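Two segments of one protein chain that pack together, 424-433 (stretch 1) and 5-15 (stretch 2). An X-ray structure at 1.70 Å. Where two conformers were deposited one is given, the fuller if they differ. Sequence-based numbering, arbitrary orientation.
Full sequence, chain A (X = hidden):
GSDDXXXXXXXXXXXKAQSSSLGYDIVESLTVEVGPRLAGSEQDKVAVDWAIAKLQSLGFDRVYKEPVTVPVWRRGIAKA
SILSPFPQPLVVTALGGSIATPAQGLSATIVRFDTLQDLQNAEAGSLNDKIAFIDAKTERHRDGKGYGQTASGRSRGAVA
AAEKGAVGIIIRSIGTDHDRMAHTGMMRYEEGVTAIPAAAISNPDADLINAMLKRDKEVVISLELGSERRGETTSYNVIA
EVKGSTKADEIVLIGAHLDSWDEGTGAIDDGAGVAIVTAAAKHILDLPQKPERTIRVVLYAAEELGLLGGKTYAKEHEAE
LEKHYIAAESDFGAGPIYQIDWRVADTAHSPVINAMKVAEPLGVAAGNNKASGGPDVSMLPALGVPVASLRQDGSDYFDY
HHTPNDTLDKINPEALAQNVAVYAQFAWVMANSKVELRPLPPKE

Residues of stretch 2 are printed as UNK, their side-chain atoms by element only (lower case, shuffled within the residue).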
ATOM      1  N   ALA A 424     -32.157  -1.456   0.798  1.00  4.90           N
ATOM      2  CA  ALA A 424     -33.423  -0.899   0.339  1.00  5.79           C
ATOM      3  C   ALA A 424     -34.532  -1.945   0.508  1.00  6.04           C
ATOM      4  O   ALA A 424     -35.629  -1.626   1.003  1.00  7.23           O
ATOM      5  CB  ALA A 424     -33.316  -0.393  -1.077  1.00  4.58           C
ATOM      6  N   GLN A 425     -34.257  -3.185   0.117  1.00  4.48           N
ATOM      7  CA  GLN A 425     -35.192  -4.273   0.314  1.00  3.13           C
ATOM      8  C   GLN A 425     -35.479  -4.463   1.816  1.00  3.74           C
ATOM      9  O   GLN A 425     -36.630  -4.596   2.239  1.00  4.37           O
ATOM     10  CB  GLN A 425     -34.668  -5.598  -0.255  1.00  4.05           C
ATOM     11  CG  GLN A 425     -34.529  -5.589  -1.772  1.00  3.75           C
ATOM     12  CD  GLN A 425     -34.265  -6.941  -2.387  1.00  7.49           C
ATOM     13  OE1 GLN A 425     -33.685  -7.804  -1.743  1.00  8.11           O
ATOM     14  NE2 GLN A 425     -34.724  -7.143  -3.627  1.00  3.40           N
ATOM     15  N   PHE A 426     -34.411  -4.547   2.613  1.00  6.72           N
ATOM     16  CA  PHE A 426     -34.571  -4.721   4.053  1.00  3.06           C
ATOM     17  C   PHE A 426     -35.433  -3.617   4.658  1.00  2.06           C
ATOM     18  O   PHE A 426     -36.364  -3.902   5.434  1.00  2.71           O
ATOM     19  CB  PHE A 426     -33.192  -4.757   4.735  1.00  4.87           C
ATOM     20  CG  PHE A 426     -33.249  -4.861   6.234  1.00  4.12           C
ATOM     21  CD1 PHE A 426     -33.397  -6.093   6.844  1.00  5.13           C
ATOM     22  CD2 PHE A 426     -33.088  -3.740   7.044  1.00  4.34           C
ATOM     23  CE1 PHE A 426     -33.409  -6.203   8.222  1.00  4.57           C
ATOM     24  CE2 PHE A 426     -33.131  -3.855   8.425  1.00  6.63           C
ATOM     25  CZ  PHE A 426     -33.290  -5.074   9.010  1.00  8.82           C
ATOM     26  N   ALA A 427     -35.089  -2.368   4.397  1.00  3.57           N
ATOM     27  CA  ALA A 427     -35.797  -1.260   5.019  1.00  3.78           C
ATOM     28  C   ALA A 427     -37.252  -1.248   4.529  1.00  4.97           C
ATOM     29  O   ALA A 427     -38.146  -1.080   5.327  1.00  4.31           O
ATOM     30  CB  ALA A 427     -35.117   0.081   4.772  1.00  5.53           C
ATOM     31  N   TRP A 428     -37.489  -1.512   3.247  1.00  5.36           N
ATOM     32  CA  TRP A 428     -38.867  -1.549   2.754  1.00  5.46           C
ATOM     33  C   TRP A 428     -39.660  -2.721   3.351  1.00  4.45           C
ATOM     34  O   TRP A 428     -40.759  -2.542   3.883  1.00  5.68           O
ATOM     35  CB  TRP A 428     -38.924  -1.572   1.234  1.00  5.52           C
ATOM     36  CG  TRP A 428     -40.322  -1.549   0.778  1.00  4.19           C
ATOM     37  CD1 TRP A 428     -41.071  -2.591   0.322  1.00  3.46           C
ATOM     38  CD2 TRP A 428     -41.181  -0.416   0.810  1.00  3.34           C
ATOM     39  NE1 TRP A 428     -42.362  -2.170   0.057  1.00  5.65           N
ATOM     40  CE2 TRP A 428     -42.447  -0.834   0.341  1.00  5.13           C
ATOM     41  CE3 TRP A 428     -41.006   0.916   1.190  1.00  4.79           C
ATOM     42  CZ2 TRP A 428     -43.519   0.034   0.252  1.00  7.85           C
ATOM     43  CZ3 TRP A 428     -42.106   1.771   1.126  1.00  6.52           C
ATOM     44  CH2 TRP A 428     -43.328   1.320   0.655  1.00  7.15           C
ATOM     45  N   VAL A 429     -39.142  -3.934   3.251  1.00  3.54           N
ATOM     46  CA  VAL A 429     -39.840  -5.083   3.795  1.00  4.83           C
ATOM     47  C   VAL A 429     -40.098  -4.918   5.302  1.00  4.77           C
ATOM     48  O   VAL A 429     -41.233  -5.116   5.767  1.00  5.94           O
ATOM     49  CB  VAL A 429     -39.100  -6.416   3.476  1.00  4.68           C
ATOM     50  CG1 VAL A 429     -39.752  -7.562   4.204  1.00  5.92           C
ATOM     51  CG2 VAL A 429     -39.123  -6.685   1.934  1.00  5.79           C
HETATM   52  N   MSE A 430     -39.099  -4.472   6.060  1.00  4.15           N
HETATM   53  CA  MSE A 430     -39.307  -4.306   7.476  1.00  4.22           C
HETATM   54  C   MSE A 430     -40.274  -3.166   7.831  1.00  5.27           C
HETATM   55  O   MSE A 430     -41.041  -3.300   8.798  1.00  3.75           O
HETATM   56  CB  MSE A 430     -37.986  -4.086   8.220  1.00  4.31           C
HETATM   57  CG  MSE A 430     -37.034  -5.248   8.173  1.00  9.12           C
HETATM   58 SE   MSE A 430     -37.680  -6.802   9.155  0.75  7.77          SE
HETATM   59  CE  MSE A 430     -38.318  -7.553   7.833  1.00  2.00           C
ATOM     60  N   ALA A 431     -40.252  -2.071   7.053  1.00  3.62           N
ATOM     61  CA  ALA A 431     -41.145  -0.940   7.299  1.00  5.85           C
ATOM     62  C   ALA A 431     -42.589  -1.237   6.940  1.00  3.89           C
ATOM     63  O   ALA A 431     -43.475  -0.450   7.279  1.00  3.20           O
ATOM     64  CB  ALA A 431     -40.672   0.334   6.536  1.00  4.19           C
ATOM     65  N   ASN A 432     -42.820  -2.376   6.278  1.00  4.03           N
ATOM     66  CA  ASN A 432     -44.180  -2.791   5.908  1.00  5.29           C
ATOM     67  C   ASN A 432     -44.585  -4.181   6.451  1.00  8.23           C
ATOM     68  O   ASN A 432     -45.704  -4.657   6.221  1.00  8.57           O
ATOM     69  CB  ASN A 432     -44.310  -2.699   4.399  1.00  3.09           C
ATOM     70  CG  ASN A 432     -44.226  -1.267   3.924  1.00  6.59           C
ATOM     71  OD1 ASN A 432     -45.172  -0.519   4.089  1.00  6.06           O
ATOM     72  ND2 ASN A 432     -43.045  -0.847   3.407  1.00  5.50           N
ATOM     73  N   SER A 433     -43.719  -4.782   7.258  1.00  6.91           N
ATOM     74  CA  SER A 433     -43.966  -6.130   7.761  1.00  5.88           C
ATOM     75  C   SER A 433     -45.010  -6.146   8.850  1.00  4.89           C
ATOM     76  O   SER A 433     -45.085  -5.239   9.676  1.00  6.73           O
ATOM     77  CB  SER A 433     -42.693  -6.716   8.343  1.00  3.95           C
ATOM     78  OG  SER A 433     -42.875  -8.080   8.755  1.00  7.56           O
ATOM     79  N   UNK A   5     -47.150  -7.715  -2.801  1.00 14.35           N
ATOM     80  CA  UNK A   5     -46.992  -6.366  -3.358  1.00 14.44           C
ATOM     81  C   UNK A   5     -45.663  -5.767  -2.917  1.00 12.57           C
ATOM     82  O   UNK A   5     -44.946  -5.088  -3.668  1.00 11.40           O
ATOM     83  c   UNK A   5     -48.154  -5.488  -2.862  1.00 14.88           C
ATOM     84  c   UNK A   5     -47.829  -4.009  -3.019  1.00 15.76           C
ATOM     85  c   UNK A   5     -49.437  -5.889  -3.591  1.00 21.13           C
ATOM     86  c   UNK A   5     -50.634  -5.010  -3.249  1.00 25.77           C
ATOM     87  N   UNK A   6     -45.329  -6.018  -1.661  1.00 13.70           N
ATOM     88  CA  UNK A   6     -44.095  -5.487  -1.092  1.00 15.39           C
ATOM     89  C   UNK A   6     -42.850  -6.236  -1.555  1.00 13.64           C
ATOM     90  O   UNK A   6     -41.788  -5.640  -1.652  1.00 10.04           O
ATOM     91  c   UNK A   6     -45.080  -4.350   0.907  1.00 14.61           C
ATOM     92  n   UNK A   6     -46.002  -4.646   1.861  1.00 13.63           N
ATOM     93  c   UNK A   6     -44.203  -5.460   0.436  1.00 14.63           C
ATOM     94  o   UNK A   6     -44.972  -3.231   0.392  1.00 15.20           O
ATOM     95  N   UNK A   7     -42.979  -7.532  -1.841  1.00 13.00           N
ATOM     96  CA  UNK A   7     -41.897  -8.283  -2.486  0.60 13.10           C
ATOM     97  C   UNK A   7     -41.566  -7.616  -3.810  1.00 11.60           C
ATOM     98  O   UNK A   7     -40.414  -7.463  -4.143  1.00 10.62           O
ATOM     99  o   UNK A   7     -42.096 -12.685  -3.272  0.60 20.31           O
ATOM    100  c   UNK A   7     -41.059 -10.538  -3.466  0.60  8.32           C
ATOM    101  n   UNK A   7     -40.935 -12.282  -5.160  0.60  9.73           N
ATOM    102  c   UNK A   7     -41.407 -11.933  -3.956  0.60 17.43           C
ATOM    103  c   UNK A   7     -42.238  -9.767  -2.760  0.60 11.75           C
ATOM    104  N   UNK A   8     -42.596  -7.238  -4.583  1.00 11.70           N
ATOM    105  CA  UNK A   8     -42.357  -6.656  -5.915  0.50 11.05           C
ATOM    106  C   UNK A   8     -41.746  -5.245  -5.822  1.00  9.27           C
ATOM    107  O   UNK A   8     -40.874  -4.879  -6.624  1.00  8.19           O
ATOM    108  c   UNK A   8     -44.581  -6.564  -9.071  0.50 23.99           C
ATOM    109  n   UNK A   8     -43.413  -7.881 -10.881  0.50 25.60           N
ATOM    110  c   UNK A   8     -43.638  -6.601  -6.741  0.50 13.55           C
ATOM    111  c   UNK A   8     -44.188  -6.636 -10.553  0.50 27.88           C
ATOM    112  c   UNK A   8     -43.376  -6.275  -8.192  0.50 15.35           C
ATOM    113  N   UNK A   9     -42.191  -4.451  -4.852  1.00  7.09           N
ATOM    114  CA  UNK A   9     -41.548  -3.156  -4.608  1.00  5.13           C
ATOM    115  C   UNK A   9     -40.074  -3.395  -4.246  1.00  5.96           C
ATOM    116  O   UNK A   9     -39.198  -2.702  -4.734  1.00  5.83           O
ATOM    117  c   UNK A   9     -43.610  -1.934  -3.977  1.00 11.39           C
ATOM    118  c   UNK A   9     -41.382  -1.208  -3.003  1.00  6.24           C
ATOM    119  c   UNK A   9     -42.243  -2.392  -3.486  1.00  6.87           C
ATOM    120  N   UNK A  10     -39.805  -4.393  -3.406  1.00  7.11           N
ATOM    121  CA  UNK A  10     -38.428  -4.681  -3.015  1.00  6.66           C
ATOM    122  C   UNK A  10     -37.586  -5.107  -4.245  1.00  5.58           C
ATOM    123  O   UNK A  10     -36.448  -4.719  -4.396  1.00  6.74           O
ATOM    124  c   UNK A  10     -38.409  -5.760  -1.965  1.00  5.94           C
ATOM    125  N   UNK A  11     -38.168  -5.904  -5.121  1.00  4.80           N
ATOM    126  CA  UNK A  11     -37.489  -6.239  -6.369  1.00  5.94           C
ATOM    127  C   UNK A  11     -37.140  -4.985  -7.189  1.00  5.45           C
ATOM    128  O   UNK A  11     -36.030  -4.862  -7.707  1.00  3.03           O
ATOM    129  c   UNK A  11     -39.286  -9.550  -6.998  1.00 24.50           C
ATOM    130  c   UNK A  11     -38.294  -8.555  -6.484  1.00 14.07           C
ATOM    131  o   UNK A  11     -39.164 -10.715  -6.565  1.00 29.60           O
ATOM    132  c   UNK A  11     -38.331  -7.227  -7.168  1.00  8.40           C
ATOM    133  o   UNK A  11     -40.170  -9.179  -7.800  1.00 21.16           O
ATOM    134  N   UNK A  12     -38.078  -4.033  -7.261  1.00  5.97           N
ATOM    135  CA  UNK A  12     -37.881  -2.796  -7.998  1.00  6.32           C
ATOM    136  C   UNK A  12     -36.870  -1.876  -7.341  1.00  6.11           C
ATOM    137  O   UNK A  12     -36.078  -1.239  -8.057  1.00  5.42           O
ATOM    138  o   UNK A  12     -41.998  -1.709  -8.485  1.00  8.07           O
ATOM    139  c   UNK A  12     -40.000  -2.831  -9.228  1.00  7.22           C
ATOM    140  c   UNK A  12     -41.489  -2.556  -9.234  1.00  8.23           C
ATOM    141  c   UNK A  12     -39.193  -2.076  -8.218  1.00  4.76           C
ATOM    142  n   UNK A  12     -42.204  -3.257 -10.139  1.00  7.13           N
ATOM    143  N   UNK A  13     -36.863  -1.835  -6.007  1.00  4.73           N
ATOM    144  CA  UNK A  13     -35.824  -1.098  -5.283  1.00  4.46           C
ATOM    145  C   UNK A  13     -34.439  -1.620  -5.624  1.00  4.91           C
ATOM    146  O   UNK A  13     -33.492  -0.841  -5.836  1.00  6.15           O
ATOM    147  c   UNK A  13     -36.067  -1.126  -3.769  1.00  5.41           C
ATOM    148  c   UNK A  13     -37.685  -0.721  -1.838  1.00  4.02           C
ATOM    149  c   UNK A  13     -37.285  -0.312  -3.296  1.00  3.42           C
ATOM    150  c   UNK A  13     -36.981   1.211  -3.417  1.00  4.84           C
ATOM    151  N   UNK A  14     -34.301  -2.938  -5.701  1.00  6.26           N
ATOM    152  CA  UNK A  14     -33.013  -3.506  -6.072  1.00  5.46           C
ATOM    153  C   UNK A  14     -32.621  -3.134  -7.479  1.00  5.15           C
ATOM    154  O   UNK A  14     -31.455  -2.916  -7.733  1.00  5.75           O
ATOM    155  c   UNK A  14     -33.023  -4.967  -5.917  1.00  2.37           C
ATOM    156  N   UNK A  15     -33.595  -3.121  -8.395  1.00  3.04           N
ATOM    157  CA  UNK A  15     -33.343  -2.640  -9.769  1.00  4.03           C
ATOM    158  C   UNK A  15     -32.781  -1.223  -9.738  1.00  6.18           C
ATOM    159  O   UNK A  15     -31.781  -0.914 -10.438  1.00  6.84           O
ATOM    160  o   UNK A  15     -37.221  -2.862 -11.682  1.00  9.60           O
ATOM    161  c   UNK A  15     -35.215  -4.009 -10.973  1.00  6.15           C
ATOM    162  n   UNK A  15     -37.421  -5.054 -11.133  1.00  6.46           N
ATOM    163  c   UNK A  15     -34.606  -2.639 -10.655  1.00  6.35           C
ATOM    164  c   UNK A  15     -36.705  -3.923 -11.320  1.00  4.93           C
TER
HETATM  165  O   HOH W   1     -45.858  -6.842   3.864  1.00 14.91           O
HETATM  166  O   HOH W   2     -47.846  -2.218   2.990  1.00 38.67           O

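Position 5 carries four side-chain carbons, forked at the first, with one arm two carbons long. Its CA-to-CB bond points sideways and the end of the side chain leads away from stretch 1, with no contact there. Branching at the beta carbon with unequal arms identifies Ile5, an exposed apolar residue that the contact with stretch 1 does not account for.

Position 6 has two carbons, the second bearing one oxygen and one nitrogen. Its CA-to-CB bond points toward stretch 1; its oxygen lies 2.8 Å from Trp428 NE1 and its nitrogen 3.6 Å from Asn432 CB. This short amide is Asn6, and it serves both ways. OD1 accepts a hydrogen bond from Trp428 NE1 at the edge of the indole, near its plane; the N-H...acceptor angle of 135° makes the bond short but bent. ND2 donates to a water, 3.0 Å from ND2 to the water oxygen, which in turn donates to Asn432 O at 3.2 Å. An amide suits this site because it offers an acceptor and a donor on one short stem.

Position 7 shows three carbons, the third with one oxygen and one nitrogen, and it points away from stretch 1. This is Gln7, at home on an exposed face of the helix. Position 8 is a row of four carbons ending in nitrogen, also directed away: Lys8, its charge left at the exposed surface.

At position 9 one carbon carries two others, three in all, and a terminal carbon stands over one face of the Trp428 indole. This is Val9. Its CG1 is 3.5 Å from the centroid of the five-membered ring of Trp428 and 16° off the normal, a CH-pi contact. A compact branched side chain fills this place without any polar group to satisfy.

Position 10 has a single carbon, CB, which meets Val429 CG2 at 4.1 Å and Gln425 CG at 3.9 Å; it is Ala10. Its CA is 4.7 Å from Gln425 CA. The small side chain goes with this close approach, and Ala10 O accepts a hydrogen bond from Gln425 NE2 at 3.1 Å.

Three carbons, the third with two oxygens, make position 11 a carboxylate, Glu11. It points away, and its OE2 receives a hydrogen bond from Gln7 NE2 at 2.8 Å, one turn earlier. Position 12, three carbons ending in an oxygen and a nitrogen, is Gln12, likewise turned away, its polar amide compatible with solvent at a partly exposed site.

Position 13 has four carbons forked at the second. A terminal carbon packs 3.4 Å from Trp428 CB, and its CB is 3.9 Å from Ala424 CB. This is Leu13, whose apolar side chain, with CD1 on Trp428, bridges two residues of stretch 1. Position 14 has a lone carbon, CB, 3.6 Å from Gln425 NE2: Ala14, whose single methyl takes up little room beside that amide. Position 15, again three carbons with a terminal amide, out of reach of stretch 1, is Gln15, its polar end suited to an exposed site.

The helices run nearly antiparallel, at 158°, with axes 8.7 Å apart at closest approach. Trp428 is the knob, set among Asn6, Val9, Ala10 and Leu13. Apolar packing fills the seam, while two direct hydrogen bonds, from Trp428 and Gln425, satisfy polar groups within it.

Stretch 2 5-15: INQKVAEQLAQ
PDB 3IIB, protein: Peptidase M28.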